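Local coordinates for tail fiber protein (PDB 5W5P) that probably recognises and degrades the capsular polysaccharide of Acinetobacter baumannii as the trimeric tailspike of phage AM24, at residues Leu466-Asn479 against Arg573-Tyr585. Numbering follows the deposited sequence.
Sequences LVGGVHTVAEIDTN and RVGTKYLLKLSGY
Asp477 and Thr478 grip Thr576 at one end of this strand pair. The hydroxyl Thr576 OG1 donates to Asp477 OD1 over 2.9 Å, on the syn lone pair of the carboxylate. Thr576 O takes two donors from Thr478. Thr478 OG1 lies in the carbonyl plane on a lone pair, 2.8 Å from Thr576 O, while Thr478 N comes from above that plane. Thr478 OG1 can make this bond because it stands between its own N and carbonyl carbon (chi1 68°). A water joins Asp477 OD2 to Thr576 OG1.

At the other end His471 meets Tyr585 edge to face. His471 CD2 sits over the centre of the tyrosine ring, 3.6 Å from Tyr585 CE2, with the planes at 62°. Leu466 CD1 also touches this ring, at 3.7 Å from Tyr585 CD2.

Between these ends, strands 470-477 and 577-582 pair antiparallel in the C-terminal domain, beyond the parallel beta-helix of the tailspike. A classic beta bulge interrupts the ladder. Val473 and Ala474 both face Leu580; Val473 N reaches Leu580 O at 2.7 Å, whereas the bond from Ala474 N is weak. Ala474, Ile476, Tyr578 and Leu580 share one face of the sheet. Ile476 CG1 packs on Tyr578 CB, and Met496 of strand 492-503 covers Ala474, Ile476 and Leu580. The other face carries Glu475 and Lys577, whose salt bridge is long (OE1 to NZ 3.8 Å). Glu475 OE1 is also hydrogen-bonded to Thr623 OG1.

Further out, Asp477 OD1 accepts from Asn479 N in an Asx turn. The type II' turn from Val574 to Lys577 presents Thr576. His471 ND1 donates to Thr472 O in the ring plane, and His471 NE2 is hydrogen-bonded to Ser462 OG; together they fix the ring's rotation against Tyr585.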
loop_
_atom_site.group_PDB
_atom_site.type_symbol
_atom_site.label_atom_id
_atom_site.label_comp_id
_atom_site.label_asym_id
_atom_site.label_seq_id
_atom_site.Cartn_x
_atom_site.Cartn_y
_atom_site.Cartn_z
ATOM N N LEU A 466 -16.217 -28.786 45.443
ATOM C CA LEU A 466 -15.520 -29.943 46.002
ATOM C C LEU A 466 -16.520 -30.754 46.812
ATOM O O LEU A 466 -16.977 -30.306 47.868
ATOM C CB LEU A 466 -14.335 -29.518 46.867
ATOM C CG LEU A 466 -13.613 -30.645 47.602
ATOM C CD1 LEU A 466 -13.080 -31.668 46.610
ATOM C CD2 LEU A 466 -12.495 -30.085 48.464
ATOM N N VAL A 467 -16.861 -31.940 46.314
ATOM C CA VAL A 467 -17.774 -32.859 46.982
ATOM C C VAL A 467 -17.138 -34.243 46.956
ATOM O O VAL A 467 -16.896 -34.796 45.876
ATOM C CB VAL A 467 -19.160 -32.890 46.315
ATOM C CG1 VAL A 467 -20.068 -33.895 47.018
ATOM C CG2 VAL A 467 -19.787 -31.501 46.309
ATOM N N GLY A 468 -16.869 -34.795 48.139
ATOM C CA GLY A 468 -16.328 -36.137 48.273
ATOM C C GLY A 468 -15.098 -36.434 47.436
ATOM O O GLY A 468 -15.036 -37.468 46.766
ATOM N N GLY A 469 -14.113 -35.536 47.461
ATOM C CA GLY A 469 -12.903 -35.714 46.691
ATOM C C GLY A 469 -13.027 -35.424 45.212
ATOM O O GLY A 469 -12.014 -35.470 44.503
ATOM N N VAL A 470 -14.227 -35.135 44.717
ATOM C CA VAL A 470 -14.450 -34.781 43.321
ATOM C C VAL A 470 -14.465 -33.263 43.212
ATOM O O VAL A 470 -15.310 -32.596 43.824
ATOM C CB VAL A 470 -15.755 -35.388 42.786
ATOM C CG1 VAL A 470 -15.952 -35.008 41.328
ATOM C CG2 VAL A 470 -15.735 -36.900 42.947
ATOM N N HIS A 471 -13.534 -32.717 42.431
ATOM C CA HIS A 471 -13.342 -31.278 42.293
ATOM C C HIS A 471 -13.656 -30.861 40.861
ATOM O O HIS A 471 -13.083 -31.406 39.912
ATOM C CB HIS A 471 -11.911 -30.885 42.665
ATOM C CG HIS A 471 -11.786 -29.485 43.177
ATOM N ND1 HIS A 471 -12.176 -28.387 42.440
ATOM C CD2 HIS A 471 -11.318 -29.003 44.353
ATOM C CE1 HIS A 471 -11.957 -27.289 43.143
ATOM N NE2 HIS A 471 -11.437 -27.635 44.307
ATOM N N THR A 472 -14.571 -29.907 40.707
ATOM C CA THR A 472 -14.869 -29.366 39.390
ATOM C C THR A 472 -13.672 -28.561 38.903
ATOM O O THR A 472 -13.139 -27.721 39.634
ATOM C CB THR A 472 -16.117 -28.483 39.445
ATOM O OG1 THR A 472 -17.168 -29.162 40.143
ATOM C CG2 THR A 472 -16.591 -28.127 38.046
ATOM N N VAL A 473 -13.232 -28.822 37.675
ATOM C CA VAL A 473 -12.000 -28.224 37.175
ATOM C C VAL A 473 -12.217 -27.342 35.958
ATOM O O VAL A 473 -11.310 -26.573 35.601
ATOM C CB VAL A 473 -10.941 -29.302 36.863
ATOM C CG1 VAL A 473 -10.374 -29.839 38.160
ATOM C CG2 VAL A 473 -11.521 -30.410 35.979
ATOM N N ALA A 474 -13.386 -27.389 35.331
ATOM C CA ALA A 474 -13.606 -26.662 34.092
ATOM C C ALA A 474 -15.099 -26.636 33.806
ATOM O O ALA A 474 -15.866 -27.447 34.335
ATOM C CB ALA A 474 -12.842 -27.291 32.921
ATOM N N GLU A 475 -15.501 -25.685 32.966
ATOM C CA GLU A 475 -16.901 -25.537 32.593
ATOM C C GLU A 475 -16.966 -25.051 31.153
ATOM O O GLU A 475 -16.406 -24.001 30.823
ATOM C CB GLU A 475 -17.612 -24.568 33.536
ATOM C CG GLU A 475 -19.047 -24.263 33.145
ATOM C CD GLU A 475 -19.674 -23.208 34.031
ATOM O OE1 GLU A 475 -19.857 -22.065 33.563
ATOM O OE2 GLU A 475 -19.984 -23.519 35.198
ATOM N N ILE A 476 -17.630 -25.819 30.301
ATOM C CA ILE A 476 -17.847 -25.438 28.916
ATOM C C ILE A 476 -19.342 -25.232 28.709
ATOM O O ILE A 476 -20.175 -25.736 29.468
ATOM C CB ILE A 476 -17.291 -26.485 27.930
ATOM C CG1 ILE A 476 -18.085 -27.787 28.030
ATOM C CG2 ILE A 476 -15.808 -26.736 28.195
ATOM C CD1 ILE A 476 -17.544 -28.895 27.158
ATOM N N ASP A 477 -19.683 -24.475 27.668
ATOM C CA ASP A 477 -21.074 -24.159 27.372
ATOM C C ASP A 477 -21.398 -24.498 25.925
ATOM O O ASP A 477 -20.557 -24.345 25.033
ATOM C CB ASP A 477 -21.383 -22.682 27.642
ATOM C CG ASP A 477 -22.829 -22.453 28.044
ATOM O OD1 ASP A 477 -23.707 -23.216 27.589
ATOM O OD2 ASP A 477 -23.084 -21.510 28.822
ATOM N N THR A 478 -22.628 -24.961 25.702
ATOM C CA THR A 478 -23.113 -25.319 24.375
ATOM C C THR A 478 -24.241 -24.409 23.904
ATOM O O THR A 478 -24.839 -24.672 22.853
ATOM C CB THR A 478 -23.587 -26.777 24.360
ATOM O OG1 THR A 478 -24.764 -26.910 25.170
ATOM C CG2 THR A 478 -22.504 -27.699 24.898
ATOM N N ASN A 479 -24.539 -23.343 24.653
ATOM C CA ASN A 479 -25.716 -22.530 24.365
ATOM C C ASN A 479 -25.624 -21.863 22.997
ATOM O O ASN A 479 -26.640 -21.687 22.317
ATOM C CB ASN A 479 -25.906 -21.481 25.462
ATOM C CG ASN A 479 -24.794 -20.442 25.485
ATOM O OD1 ASN A 479 -23.614 -20.777 25.388
ATOM N ND2 ASN A 479 -25.169 -19.171 25.608
ATOM N N ARG A 573 -24.092 -32.219 33.092
ATOM C CA ARG A 573 -24.766 -31.189 32.312
ATOM C C ARG A 573 -25.624 -30.334 33.240
ATOM O O ARG A 573 -26.483 -30.859 33.959
ATOM C CB ARG A 573 -25.623 -31.804 31.206
ATOM C CG ARG A 573 -26.519 -30.789 30.504
ATOM C CD ARG A 573 -27.409 -31.433 29.449
ATOM N NE ARG A 573 -26.892 -31.215 28.100
ATOM C CZ ARG A 573 -27.341 -30.289 27.257
ATOM N NH1 ARG A 573 -28.331 -29.479 27.606
ATOM N NH2 ARG A 573 -26.801 -30.177 26.054
ATOM N N VAL A 574 -25.384 -29.025 33.227
ATOM C CA VAL A 574 -26.162 -28.058 33.993
ATOM C C VAL A 574 -26.672 -27.018 33.007
ATOM O O VAL A 574 -25.886 -26.228 32.464
ATOM C CB VAL A 574 -25.340 -27.404 35.111
ATOM C CG1 VAL A 574 -26.171 -26.359 35.841
ATOM C CG2 VAL A 574 -24.833 -28.455 36.079
ATOM N N GLY A 575 -27.985 -27.007 32.782
ATOM C CA GLY A 575 -28.571 -26.179 31.750
ATOM C C GLY A 575 -28.025 -26.562 30.393
ATOM O O GLY A 575 -28.289 -27.663 29.901
ATOM N N THR A 576 -27.256 -25.664 29.781
ATOM C CA THR A 576 -26.530 -25.964 28.559
ATOM C C THR A 576 -25.045 -26.185 28.809
ATOM O O THR A 576 -24.314 -26.524 27.872
ATOM C CB THR A 576 -26.720 -24.837 27.535
ATOM O OG1 THR A 576 -26.490 -23.571 28.165
ATOM C CG2 THR A 576 -28.130 -24.869 26.958
ATOM N N LYS A 577 -24.583 -26.009 30.043
ATOM C CA LYS A 577 -23.170 -26.113 30.364
ATOM C C LYS A 577 -22.801 -27.542 30.748
ATOM O O LYS A 577 -23.654 -28.374 31.067
ATOM C CB LYS A 577 -22.799 -25.156 31.500
ATOM C CG LYS A 577 -23.127 -23.704 31.208
ATOM C CD LYS A 577 -22.833 -22.804 32.394
ATOM C CE LYS A 577 -23.312 -21.386 32.134
ATOM N NZ LYS A 577 -23.389 -20.593 33.391
ATOM N N TYR A 578 -21.499 -27.814 30.714
ATOM C CA TYR A 578 -20.947 -29.085 31.163
ATOM C C TYR A 578 -19.841 -28.789 32.162
ATOM O O TYR A 578 -18.908 -28.041 31.856
ATOM C CB TYR A 578 -20.419 -29.911 29.987
ATOM C CG TYR A 578 -21.497 -30.725 29.303
ATOM C CD1 TYR A 578 -22.272 -30.171 28.293
ATOM C CD2 TYR A 578 -21.747 -32.045 29.675
ATOM C CE1 TYR A 578 -23.262 -30.902 27.668
ATOM C CE2 TYR A 578 -22.741 -32.786 29.055
ATOM C CZ TYR A 578 -23.493 -32.206 28.051
ATOM O OH TYR A 578 -24.481 -32.922 27.416
ATOM N N LEU A 579 -19.964 -29.353 33.361
ATOM C CA LEU A 579 -18.945 -29.222 34.392
ATOM C C LEU A 579 -18.019 -30.428 34.318
ATOM O O LEU A 579 -18.466 -31.566 34.489
ATOM C CB LEU A 579 -19.582 -29.124 35.779
ATOM C CG LEU A 579 -20.813 -28.235 35.973
ATOM C CD1 LEU A 579 -21.279 -28.300 37.419
ATOM C CD2 LEU A 579 -20.524 -26.798 35.572
ATOM N N LEU A 580 -16.740 -30.183 34.057
ATOM C CA LEU A 580 -15.738 -31.242 34.065
ATOM C C LEU A 580 -15.129 -31.339 35.458
ATOM O O LEU A 580 -14.780 -30.320 36.063
ATOM C CB LEU A 580 -14.659 -30.973 33.018
ATOM C CG LEU A 580 -15.115 -31.050 31.556
ATOM C CD1 LEU A 580 -15.549 -29.680 31.054
ATOM C CD2 LEU A 580 -14.019 -31.622 30.670
ATOM N N LYS A 581 -15.023 -32.562 35.975
ATOM C CA LYS A 581 -14.605 -32.782 37.352
ATOM C C LYS A 581 -13.587 -33.911 37.430
ATOM O O LYS A 581 -13.637 -34.872 36.655
ATOM C CB LYS A 581 -15.795 -33.120 38.258
ATOM C CG LYS A 581 -17.069 -32.352 37.962
ATOM C CD LYS A 581 -18.218 -32.914 38.775
ATOM C CE LYS A 581 -19.477 -32.101 38.596
ATOM N NZ LYS A 581 -20.528 -32.567 39.543
ATOM N N LEU A 582 -12.671 -33.791 38.390
ATOM C CA LEU A 582 -11.670 -34.810 38.664
ATOM C C LEU A 582 -11.803 -35.298 40.102
ATOM O O LEU A 582 -12.131 -34.527 41.009
ATOM C CB LEU A 582 -10.252 -34.281 38.422
ATOM C CG LEU A 582 -9.921 -33.919 36.974
ATOM C CD1 LEU A 582 -8.562 -33.240 36.880
ATOM C CD2 LEU A 582 -9.974 -35.155 36.085
ATOM N N SER A 583 -11.536 -36.586 40.302
ATOM C CA SER A 583 -11.657 -37.222 41.604
ATOM C C SER A 583 -10.287 -37.339 42.275
ATOM O O SER A 583 -9.257 -36.920 41.737
ATOM C CB SER A 583 -12.322 -38.593 41.467
ATOM O OG SER A 583 -11.609 -39.416 40.558
ATOM N N GLY A 584 -10.288 -37.916 43.475
ATOM C CA GLY A 584 -9.061 -38.118 44.224
ATOM C C GLY A 584 -8.401 -36.849 44.718
ATOM O O GLY A 584 -7.176 -36.815 44.870
ATOM N N TYR A 585 -9.179 -35.805 44.985
ATOM C CA TYR A 585 -8.623 -34.516 45.371
ATOM C C TYR A 585 -8.497 -34.415 46.886
ATOM O O TYR A 585 -9.464 -34.654 47.617
ATOM C CB TYR A 585 -9.489 -33.369 44.847
ATOM C CG TYR A 585 -8.983 -32.007 45.260
ATOM C CD1 TYR A 585 -8.061 -31.322 44.473
ATOM C CD2 TYR A 585 -9.410 -31.412 46.443
ATOM C CE1 TYR A 585 -7.591 -30.079 44.844
ATOM C CE2 TYR A 585 -8.942 -30.174 46.824
ATOM C CZ TYR A 585 -8.033 -29.512 46.019
ATOM O OH TYR A 585 -7.562 -28.277 46.391
HETATM O O HOH W 1 -25.574 -21.024 29.696
HETATM O O HOH W 2 -27.284 -27.716 24.182
#